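Local atomic coordinates of soluble lytic murein transglycosylase (Pseudomonas aeruginosa, PDB entry 5OHU), a protein that turns over cell-wall peptidoglycan as a lytic transglycosylase, acting on it both exolytically and endolytically. Residues Arg184-Ala189 and Ala212-Val217; Gly228-Arg233 and Asp261-Ala266; Asn566-Leu571 and Trp634-Phe639. All coordinates share one frame; numbering follows the deposited sequence.

Interaction 1: residues Arg184-Ala189 and Ala212-Val217; sequences RLKLAA and ALMVSV. With PO4 (phosphate ion), chain B.
A pair of nearly parallel helices in the all-helical part of the chain, 178-190 and 208-219, meets through Met214, which touches Leu185, Lys186 and Ala189. The short axes run 14° apart and approach to 10.0 Å, and the nearest alpha carbons are those of Ala189 and Val215, at 6.1 Å. Met214 thus enters three of the four residue pairs. Its CG lies anti to the backbone N, and this CG rests 4.1 Å from Ala189 CB. In the conformer described, one of two modelled, the sulfur settles against the backbone itself, SD lying 3.7 Å from Lys186 CA, while Leu185 CG flanks the same sulfur. Leu185 and Met214 slide past one another in opposite directions. Leu185 also crosses Val215 at about a right angle, its CD1 reaching Val215 CG2 at 4.1 Å. The intervening helix 194-201 makes this pair consistent with the alpha-superhelix of the ring-shaped helical region known in Slt70. Helix 194-201 packs on Leu185 through Ala197, and helix 235-251 supplies Val240 against Met214 and Leu243 against Ala189. Lys186 gives its CA and CB to the interface, but its ammonium turns away to salt bridges with Asp239 and with another phosphate ion. Arg184 points elsewhere, holding a phosphate, probably from the crystallisation liquor, with two terminal nitrogens: Arg184 NH1 to phosphate O3 at 2.8 Å and Arg184 NH2 to phosphate O2 at 2.8 Å. Both bonds are nearly straight (168° and 171°), and the phosphorus sits in the guanidinium plane, at its edge. The carbonyls of Val155 and Lys157 bond to Arg184 NE and NH2, and Trp153 makes a cation-pi contact with the same group.

Interaction 2: residues Gly228-Arg233 and Asp261-Ala266; sequences GRFSQR and DYYSSA
Phe230 and Tyr263 each hold CG anti to their own carbonyl carbon (chi1 -64° and -78°), and the two side chains cross obliquely. The phenol end of Tyr263 reaches the root of Phe230 and its ring: Tyr263 OH is 3.5 Å from Phe230 CB and 3.8 Å from Phe230 CD2. Beside it, Tyr263 CE1 packs 3.8 Å from Phe230 CB and lies 3.5 Å from Phe230 O. The hydroxyl has its polar partner in Leu224 O, with which it is hydrogen-bonded, and this ties Tyr263 to an earlier part of the same loop.

Arg233 makes the second, more exposed half. A bend at chi3 (71°) turns NE back, and Ala266 O lies over the centre of one guanidinium face, 3.3 Å from Arg233 CZ. Arg233 NH2 also donates to Ser265 O at 3.1 Å, in a bent bond that approaches from above the carbonyl plane, with the acceptor tilted from the guanidinium plane. The successive carbonyls of Ser265 and Ala266 thus face one cation.

The contact joins the loop between helices 208-219 and 235-251 to the C-terminal end of helix 253-263. Phe230 passes inward to Leu213 and Val217 of helix 208-219, while Val241 of helix 235-251 touches both Phe230 and Tyr263.

Interaction 3: residues Asn566-Leu571 and Trp634-Phe639; sequences NGNRVL and WHERYF
Charge pairing comes first: Arg569 grips Glu636 side-on, NE to OE1 at 2.8 Å and NH2 to OE2 at 2.9 Å. The guanidinium and carboxylate planes are only 12° apart, and both oxygens use their syn lone pairs, so the two groups form a nearly flat fork. Glu636 OE2 also accepts from Asp633 N, and Arg569 NH2 bonds to Ile631 O, so each has a second partner.

Two further hydrogen bonds engage backbone groups. Glu636 OE1 takes Arg569 N at 2.9 Å, from above the carboxylate plane, and therefore holds two donors of one residue. His635 NE2 gives an almost straight bond (171°) to Gly567 O, 2.9 Å away; the acceptor lies in the imidazole plane, though NE2 stands above the carbonyl plane.

Contacts of the Phe639 ring are mixed; its CG occupies the crowded position between backbone N and carbonyl carbon (chi1 38°). Leu571 CD1 lies over one face, toward the rim, while Leu571 CD2 stands 4.3 Å from the ring centroid in an off-centre CH-pi contact. A polar group, Asn568 ND2, comes within 3.2 Å of Phe639 CD2, its amide steeply inclined to the ring, and Trp598 meets the ring edge-to-face.

Asn568 is also the N-cap of helix 569-578: its OD1 accepts from Leu571 N at 3.1 Å and weakly from Val570 N. With the Glu636 carboxylate at the first helical N-H, a negative group sits where the helix dipole would probably stabilise it. The arrangement is a capped helix N-terminus of the lysozyme-like SLT domain held by the C-terminal tail, whose strand 638-639 pairs antiparallel with 593-594.

Overall arrangement
Interactions 1 and 2 are neighbours in the helical ring, their centres about 18 Å apart; helices 208-219 and 235-251 line both, and Phe230 links them. Interaction 3 stands alone, its centre about 46 and 48 Å from theirs, in the SLT part of the chain. Interaction 1 is buried and apolar between regular helices. Interaction 2 is partly exposed, joining an aromatic contact to a cation over carbonyls at a helix end. Interaction 3 is buried yet largely polar, since a helix N-terminus meets a tail there, where the carboxylate of Glu636 takes a backbone N-H and a guanidinium and the amide of Asn568 caps the helix.

Interaction 1: residues Arg184-Ala189 and Ala212-Val217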
loop_
_atom_site.group_PDB
_atom_site.type_symbol
_atom_site.label_atom_id
_atom_site.label_comp_id
_atom_site.label_asym_id
_atom_site.label_seq_id
_atom_site.Cartn_x
_atom_site.Cartn_y
_atom_site.Cartn_z
ATOM N N ARG A 184 1.262 23.802 -12.774
ATOM C CA ARG A 184 0.475 22.613 -13.051
ATOM C C ARG A 184 1.087 21.821 -14.197
ATOM O O ARG A 184 1.067 20.586 -14.192
ATOM C CB ARG A 184 -0.979 22.978 -13.359
ATOM C CG ARG A 184 -1.868 21.741 -13.330
ATOM C CD ARG A 184 -3.255 21.994 -13.861
ATOM N NE ARG A 184 -4.042 20.779 -13.785
ATOM C CZ ARG A 184 -5.266 20.631 -14.290
ATOM N NH1 ARG A 184 -5.869 21.634 -14.919
ATOM N NH2 ARG A 184 -5.883 19.472 -14.161
ATOM N N LEU A 185 1.628 22.519 -15.191
ATOM C CA LEU A 185 2.364 21.853 -16.258
ATOM C C LEU A 185 3.443 20.948 -15.683
ATOM O O LEU A 185 3.556 19.779 -16.060
ATOM C CB LEU A 185 2.950 22.913 -17.189
ATOM C CG LEU A 185 3.888 22.624 -18.364
ATOM C CD1 LEU A 185 3.673 21.285 -18.975
ATOM C CD2 LEU A 185 3.647 23.710 -19.414
ATOM N N LYS A 186 4.217 21.464 -14.730
ATOM C CA LYS A 186 5.274 20.673 -14.117
ATOM C C LYS A 186 4.699 19.423 -13.449
ATOM O O LYS A 186 5.207 18.305 -13.647
ATOM C CB LYS A 186 6.023 21.562 -13.127
ATOM C CG LYS A 186 7.273 20.981 -12.511
ATOM C CD LYS A 186 8.005 22.049 -11.689
ATOM C CE LYS A 186 8.653 21.458 -10.443
ATOM N NZ LYS A 186 9.469 22.459 -9.702
ATOM N N LEU A 187 3.600 19.589 -12.700
ATOM C CA LEU A 187 2.955 18.456 -12.043
ATOM C C LEU A 187 2.436 17.450 -13.055
ATOM O O LEU A 187 2.503 16.236 -12.822
ATOM C CB LEU A 187 1.806 18.950 -11.168
ATOM C CG LEU A 187 2.258 19.835 -10.019
ATOM C CD1 LEU A 187 1.066 20.476 -9.309
ATOM C CD2 LEU A 187 3.073 18.985 -9.061
ATOM N N ALA A 188 1.881 17.937 -14.168
ATOM C CA ALA A 188 1.385 17.027 -15.191
ATOM C C ALA A 188 2.536 16.266 -15.833
ATOM O O ALA A 188 2.415 15.071 -16.136
ATOM C CB ALA A 188 0.590 17.801 -16.246
ATOM N N ALA A 189 3.665 16.948 -16.046
ATOM C CA ALA A 189 4.825 16.285 -16.625
ATOM C C ALA A 189 5.383 15.250 -15.665
ATOM O O ALA A 189 5.770 14.154 -16.088
ATOM C CB ALA A 189 5.890 17.324 -16.994
ATOM N N ALA A 212 6.963 23.427 -23.925
ATOM C CA ALA A 212 7.156 22.305 -24.831
ATOM C C ALA A 212 8.444 21.562 -24.501
ATOM O O ALA A 212 8.515 20.330 -24.606
ATOM C CB ALA A 212 7.171 22.810 -26.277
ATOM N N LEU A 213 9.465 22.303 -24.082
ATOM C CA LEU A 213 10.728 21.692 -23.702
ATOM C C LEU A 213 10.554 20.842 -22.463
ATOM O O LEU A 213 11.149 19.760 -22.346
ATOM C CB LEU A 213 11.767 22.785 -23.467
ATOM C CG LEU A 213 13.219 22.506 -23.795
ATOM C CD1 LEU A 213 13.307 21.805 -25.162
ATOM C CD2 LEU A 213 13.987 23.841 -23.810
ATOM N N MET A 214 9.748 21.322 -21.516
ATOM C CA MET A 214 9.470 20.519 -20.336
ATOM C C MET A 214 8.860 19.179 -20.726
ATOM O O MET A 214 9.293 18.130 -20.237
ATOM C CB MET A 214 8.554 21.275 -19.378
ATOM C CG MET A 214 8.179 20.463 -18.150
ATOM S SD MET A 214 7.609 21.510 -16.803
ATOM C CE MET A 214 9.168 22.138 -16.183
ATOM N N VAL A 215 7.873 19.193 -21.624
ATOM C CA VAL A 215 7.219 17.942 -22.005
ATOM C C VAL A 215 8.215 17.003 -22.684
ATOM O O VAL A 215 8.291 15.815 -22.360
ATOM C CB VAL A 215 5.990 18.221 -22.894
ATOM C CG1 VAL A 215 5.373 16.896 -23.388
ATOM C CG2 VAL A 215 4.949 19.072 -22.134
ATOM N N SER A 216 8.991 17.526 -23.638
ATOM C CA SER A 216 9.980 16.711 -24.346
ATOM C C SER A 216 11.004 16.104 -23.395
ATOM O O SER A 216 11.359 14.927 -23.519
ATOM C CB SER A 216 10.684 17.555 -25.401
ATOM O OG SER A 216 11.613 16.754 -26.120
ATOM N N VAL A 217 11.486 16.893 -22.437
ATOM C CA VAL A 217 12.469 16.395 -21.485
ATOM C C VAL A 217 11.837 15.376 -20.548
ATOM O O VAL A 217 12.474 14.392 -20.162
ATOM C CB VAL A 217 13.095 17.577 -20.718
ATOM C CG1 VAL A 217 13.849 17.111 -19.480
ATOM C CG2 VAL A 217 14.002 18.379 -21.646
HETATM P P PO4 B . -9.085 20.117 -16.266
HETATM O O1 PO4 B . -9.282 19.627 -17.676
HETATM O O2 PO4 B . -8.371 19.062 -15.464
HETATM O O3 PO4 B . -8.293 21.402 -16.304
HETATM O O4 PO4 B . -10.425 20.390 -15.628
#

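Interaction 2: residues Gly228-Arg233 and Asp261-Ala266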
loop_
_atom_site.group_PDB
_atom_site.type_symbol
_atom_site.label_atom_id
_atom_site.label_comp_id
_atom_site.label_asym_id
_atom_site.label_seq_id
_atom_site.Cartn_x
_atom_site.Cartn_y
_atom_site.Cartn_z
ATOM N N GLY A 228 24.765 22.240 -24.017
ATOM C CA GLY A 228 24.708 23.472 -24.786
ATOM C C GLY A 228 23.301 23.962 -25.073
ATOM O O GLY A 228 23.101 25.167 -25.269
ATOM N N ARG A 229 22.319 23.059 -25.108
ATOM C CA ARG A 229 20.953 23.430 -25.436
ATOM C C ARG A 229 20.156 23.868 -24.214
ATOM O O ARG A 229 19.123 24.525 -24.365
ATOM C CB ARG A 229 20.246 22.250 -26.125
ATOM C CG ARG A 229 19.077 22.613 -27.037
ATOM C CD ARG A 229 17.742 22.472 -26.310
ATOM N NE ARG A 229 16.615 23.116 -26.996
ATOM C CZ ARG A 229 16.258 24.387 -26.827
ATOM N NH1 ARG A 229 16.955 25.168 -26.011
ATOM N NH2 ARG A 229 15.206 24.883 -27.475
ATOM N N PHE A 230 20.611 23.528 -23.009
ATOM C CA PHE A 230 19.837 23.851 -21.818
ATOM C C PHE A 230 20.585 24.854 -20.948
ATOM O O PHE A 230 20.698 24.668 -19.739
ATOM C CB PHE A 230 19.512 22.567 -21.052
ATOM C CG PHE A 230 18.628 21.627 -21.821
ATOM C CD1 PHE A 230 17.240 21.747 -21.763
ATOM C CD2 PHE A 230 19.176 20.664 -22.642
ATOM C CE1 PHE A 230 16.427 20.900 -22.475
ATOM C CE2 PHE A 230 18.364 19.808 -23.365
ATOM C CZ PHE A 230 16.987 19.924 -23.282
ATOM N N SER A 231 21.045 25.947 -21.559
ATOM C CA SER A 231 21.990 26.882 -20.959
ATOM C C SER A 231 21.392 28.218 -20.527
ATOM O O SER A 231 22.044 28.952 -19.782
ATOM C CB SER A 231 23.113 27.171 -21.959
ATOM O OG SER A 231 22.558 27.727 -23.147
ATOM N N GLN A 232 20.196 28.561 -20.988
ATOM C CA GLN A 232 19.603 29.861 -20.706
ATOM C C GLN A 232 19.340 30.039 -19.211
ATOM O O GLN A 232 18.633 29.237 -18.591
ATOM C CB GLN A 232 18.316 29.969 -21.512
ATOM C CG GLN A 232 17.588 31.271 -21.420
ATOM C CD GLN A 232 16.465 31.326 -22.426
ATOM O OE1 GLN A 232 16.665 31.755 -23.562
ATOM N NE2 GLN A 232 15.284 30.860 -22.031
ATOM N N ARG A 233 19.903 31.098 -18.626
ATOM C CA ARG A 233 19.913 31.253 -17.166
ATOM C C ARG A 233 18.615 31.899 -16.676
ATOM O O ARG A 233 18.589 33.035 -16.200
ATOM C CB ARG A 233 21.113 32.072 -16.710
ATOM C CG ARG A 233 22.451 31.635 -17.239
ATOM C CD ARG A 233 23.588 32.312 -16.452
ATOM N NE ARG A 233 23.714 31.780 -15.091
ATOM C CZ ARG A 233 24.809 31.193 -14.606
ATOM N NH1 ARG A 233 25.896 31.074 -15.360
ATOM N NH2 ARG A 233 24.822 30.734 -13.360
ATOM N N ASP A 261 26.260 17.936 -11.835
ATOM C CA ASP A 261 27.550 18.571 -11.597
ATOM C C ASP A 261 27.844 19.622 -12.657
ATOM O O ASP A 261 28.498 20.628 -12.368
ATOM C CB ASP A 261 28.660 17.511 -11.531
ATOM C CG ASP A 261 28.550 16.637 -10.287
ATOM O OD1 ASP A 261 27.850 17.054 -9.334
ATOM O OD2 ASP A 261 29.155 15.542 -10.255
ATOM N N TYR A 262 27.360 19.421 -13.883
ATOM C CA TYR A 262 27.481 20.465 -14.892
ATOM C C TYR A 262 26.479 21.596 -14.659
ATOM O O TYR A 262 26.837 22.773 -14.736
ATOM C CB TYR A 262 27.279 19.886 -16.294
ATOM C CG TYR A 262 27.420 20.943 -17.364
ATOM C CD1 TYR A 262 26.333 21.760 -17.717
ATOM C CD2 TYR A 262 28.628 21.106 -18.048
ATOM C CE1 TYR A 262 26.465 22.741 -18.680
ATOM C CE2 TYR A 262 28.766 22.064 -19.029
ATOM C CZ TYR A 262 27.676 22.879 -19.335
ATOM O OH TYR A 262 27.809 23.835 -20.302
ATOM N N TYR A 263 25.204 21.257 -14.425
ATOM C CA TYR A 263 24.143 22.264 -14.444
ATOM C C TYR A 263 24.108 23.116 -13.181
ATOM O O TYR A 263 23.579 24.234 -13.226
ATOM C CB TYR A 263 22.769 21.600 -14.630
ATOM C CG TYR A 263 22.484 21.181 -16.059
ATOM C CD1 TYR A 263 22.402 22.127 -17.072
ATOM C CD2 TYR A 263 22.327 19.842 -16.392
ATOM C CE1 TYR A 263 22.149 21.754 -18.376
ATOM C CE2 TYR A 263 22.085 19.447 -17.706
ATOM C CZ TYR A 263 21.990 20.410 -18.688
ATOM O OH TYR A 263 21.751 20.047 -19.984
ATOM N N SER A 264 24.641 22.609 -12.065
ATOM C CA SER A 264 24.492 23.301 -10.788
ATOM C C SER A 264 24.989 24.742 -10.865
ATOM O O SER A 264 24.347 25.654 -10.338
ATOM C CB SER A 264 25.228 22.528 -9.693
ATOM O OG SER A 264 24.899 23.043 -8.416
ATOM N N SER A 265 26.101 24.974 -11.552
ATOM C CA SER A 265 26.702 26.296 -11.643
ATOM C C SER A 265 26.243 27.074 -12.867
ATOM O O SER A 265 26.630 28.237 -13.028
ATOM C CB SER A 265 28.230 26.185 -11.668
ATOM O OG SER A 265 28.690 25.856 -12.970
ATOM N N ALA A 266 25.438 26.472 -13.732
ATOM C CA ALA A 266 25.031 27.129 -14.956
ATOM C C ALA A 266 23.607 27.666 -14.917
ATOM O O ALA A 266 23.261 28.497 -15.762
ATOM C CB ALA A 266 25.189 26.167 -16.147
#

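Interaction 3: residues Asn566-Leu571 and Trp634-Phe639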
loop_
_atom_site.group_PDB
_atom_site.type_symbol
_atom_site.label_atom_id
_atom_site.label_comp_id
_atom_site.label_asym_id
_atom_site.label_seq_id
_atom_site.Cartn_x
_atom_site.Cartn_y
_atom_site.Cartn_z
ATOM N N ASN A 566 19.929 -22.401 -4.633
ATOM C CA ASN A 566 20.703 -23.330 -3.806
ATOM C C ASN A 566 20.015 -23.635 -2.479
ATOM O O ASN A 566 20.668 -23.827 -1.457
ATOM C CB ASN A 566 22.120 -22.804 -3.591
ATOM C CG ASN A 566 22.841 -22.576 -4.911
ATOM O OD1 ASN A 566 22.872 -23.459 -5.767
ATOM N ND2 ASN A 566 23.378 -21.375 -5.101
ATOM N N GLY A 567 18.685 -23.716 -2.500
ATOM C CA GLY A 567 17.942 -24.074 -1.310
ATOM C C GLY A 567 17.943 -23.023 -0.231
ATOM O O GLY A 567 17.697 -23.343 0.935
ATOM N N ASN A 568 18.232 -21.770 -0.587
ATOM C CA ASN A 568 18.295 -20.676 0.373
ATOM C C ASN A 568 16.930 -19.983 0.386
ATOM O O ASN A 568 16.526 -19.393 -0.617
ATOM C CB ASN A 568 19.421 -19.709 -0.006
ATOM C CG ASN A 568 19.539 -18.520 0.949
ATOM O OD1 ASN A 568 18.541 -17.923 1.357
ATOM N ND2 ASN A 568 20.775 -18.129 1.253
ATOM N N ARG A 569 16.247 -20.031 1.533
ATOM C CA ARG A 569 14.877 -19.528 1.647
ATOM C C ARG A 569 14.826 -18.009 1.581
ATOM O O ARG A 569 13.819 -17.443 1.134
ATOM C CB ARG A 569 14.241 -20.009 2.963
ATOM C CG ARG A 569 13.801 -21.485 3.045
ATOM C CD ARG A 569 13.456 -21.808 4.515
ATOM N NE ARG A 569 14.331 -21.058 5.429
ATOM C CZ ARG A 569 13.911 -20.351 6.466
ATOM N NH1 ARG A 569 12.604 -20.235 6.697
ATOM N NH2 ARG A 569 14.802 -19.705 7.215
ATOM N N VAL A 570 15.871 -17.331 2.054
ATOM C CA VAL A 570 15.918 -15.873 1.962
ATOM C C VAL A 570 15.877 -15.427 0.504
ATOM O O VAL A 570 15.069 -14.574 0.113
ATOM C CB VAL A 570 17.171 -15.325 2.661
ATOM C CG1 VAL A 570 17.161 -13.800 2.613
ATOM C CG2 VAL A 570 17.249 -15.820 4.105
ATOM N N LEU A 571 16.770 -15.976 -0.314
ATOM C CA LEU A 571 16.800 -15.604 -1.720
ATOM C C LEU A 571 15.550 -16.089 -2.446
ATOM O O LEU A 571 14.952 -15.351 -3.240
ATOM C CB LEU A 571 18.053 -16.178 -2.368
ATOM C CG LEU A 571 19.350 -15.726 -1.702
ATOM C CD1 LEU A 571 20.541 -16.506 -2.281
ATOM C CD2 LEU A 571 19.533 -14.225 -1.912
ATOM N N TRP A 634 21.545 -22.435 9.193
ATOM C CA TRP A 634 23.005 -22.332 9.115
ATOM C C TRP A 634 23.462 -22.042 7.702
ATOM O O TRP A 634 24.306 -21.167 7.484
ATOM C CB TRP A 634 23.677 -23.625 9.581
ATOM C CG TRP A 634 23.389 -23.999 10.962
ATOM C CD1 TRP A 634 22.777 -25.147 11.392
ATOM C CD2 TRP A 634 23.718 -23.251 12.133
ATOM N NE1 TRP A 634 22.675 -25.146 12.753
ATOM C CE2 TRP A 634 23.253 -24.000 13.242
ATOM C CE3 TRP A 634 24.349 -22.013 12.353
ATOM C CZ2 TRP A 634 23.399 -23.555 14.563
ATOM C CZ3 TRP A 634 24.500 -21.560 13.669
ATOM C CH2 TRP A 634 24.023 -22.338 14.762
ATOM N N HIS A 635 22.915 -22.755 6.722
ATOM C CA HIS A 635 23.436 -22.573 5.376
ATOM C C HIS A 635 22.974 -21.283 4.724
ATOM O O HIS A 635 23.434 -20.978 3.624
ATOM C CB HIS A 635 23.061 -23.747 4.477
ATOM C CG HIS A 635 21.616 -23.791 4.094
ATOM N ND1 HIS A 635 20.643 -24.339 4.909
ATOM C CD2 HIS A 635 20.983 -23.400 2.960
ATOM C CE1 HIS A 635 19.471 -24.273 4.297
ATOM N NE2 HIS A 635 19.650 -23.708 3.114
ATOM N N GLU A 636 22.086 -20.526 5.370
ATOM C CA GLU A 636 21.561 -19.281 4.823
ATOM C C GLU A 636 22.251 -18.032 5.367
ATOM O O GLU A 636 22.034 -16.943 4.829
ATOM C CB GLU A 636 20.053 -19.193 5.112
ATOM C CG GLU A 636 19.235 -20.321 4.502
ATOM C CD GLU A 636 17.784 -20.348 4.998
ATOM O OE1 GLU A 636 16.921 -20.877 4.258
ATOM O OE2 GLU A 636 17.527 -19.846 6.131
ATOM N N ARG A 637 23.085 -18.157 6.406
ATOM C CA ARG A 637 23.569 -16.971 7.106
ATOM C C ARG A 637 24.528 -16.127 6.261
ATOM O O ARG A 637 24.663 -14.926 6.515
ATOM C CB ARG A 637 24.218 -17.389 8.427
ATOM C CG ARG A 637 23.303 -18.283 9.252
ATOM C CD ARG A 637 23.821 -18.562 10.650
ATOM N NE ARG A 637 23.795 -17.356 11.450
ATOM C CZ ARG A 637 22.883 -17.080 12.382
ATOM N NH1 ARG A 637 21.913 -17.938 12.651
ATOM N NH2 ARG A 637 22.951 -15.936 13.043
ATOM N N TYR A 638 25.219 -16.731 5.287
ATOM C CA TYR A 638 26.062 -16.013 4.337
ATOM C C TYR A 638 25.797 -16.541 2.939
ATOM O O TYR A 638 25.470 -17.718 2.761
ATOM C CB TYR A 638 27.569 -16.185 4.580
ATOM C CG TYR A 638 28.113 -15.577 5.828
ATOM C CD1 TYR A 638 28.379 -14.225 5.888
ATOM C CD2 TYR A 638 28.394 -16.361 6.947
ATOM C CE1 TYR A 638 28.879 -13.651 7.041
ATOM C CE2 TYR A 638 28.900 -15.798 8.091
ATOM C CZ TYR A 638 29.149 -14.433 8.125
ATOM O OH TYR A 638 29.653 -13.838 9.258
ATOM N N PHE A 639 25.972 -15.667 1.951
ATOM C CA PHE A 639 25.893 -16.074 0.555
ATOM C C PHE A 639 26.590 -15.040 -0.323
ATOM O O PHE A 639 26.699 -13.861 0.035
ATOM C CB PHE A 639 24.445 -16.296 0.093
ATOM C CG PHE A 639 23.446 -15.317 0.651
ATOM C CD1 PHE A 639 23.214 -14.109 0.021
ATOM C CD2 PHE A 639 22.702 -15.635 1.776
ATOM C CE1 PHE A 639 22.278 -13.229 0.511
ATOM C CE2 PHE A 639 21.767 -14.760 2.271
ATOM C CZ PHE A 639 21.554 -13.552 1.636
#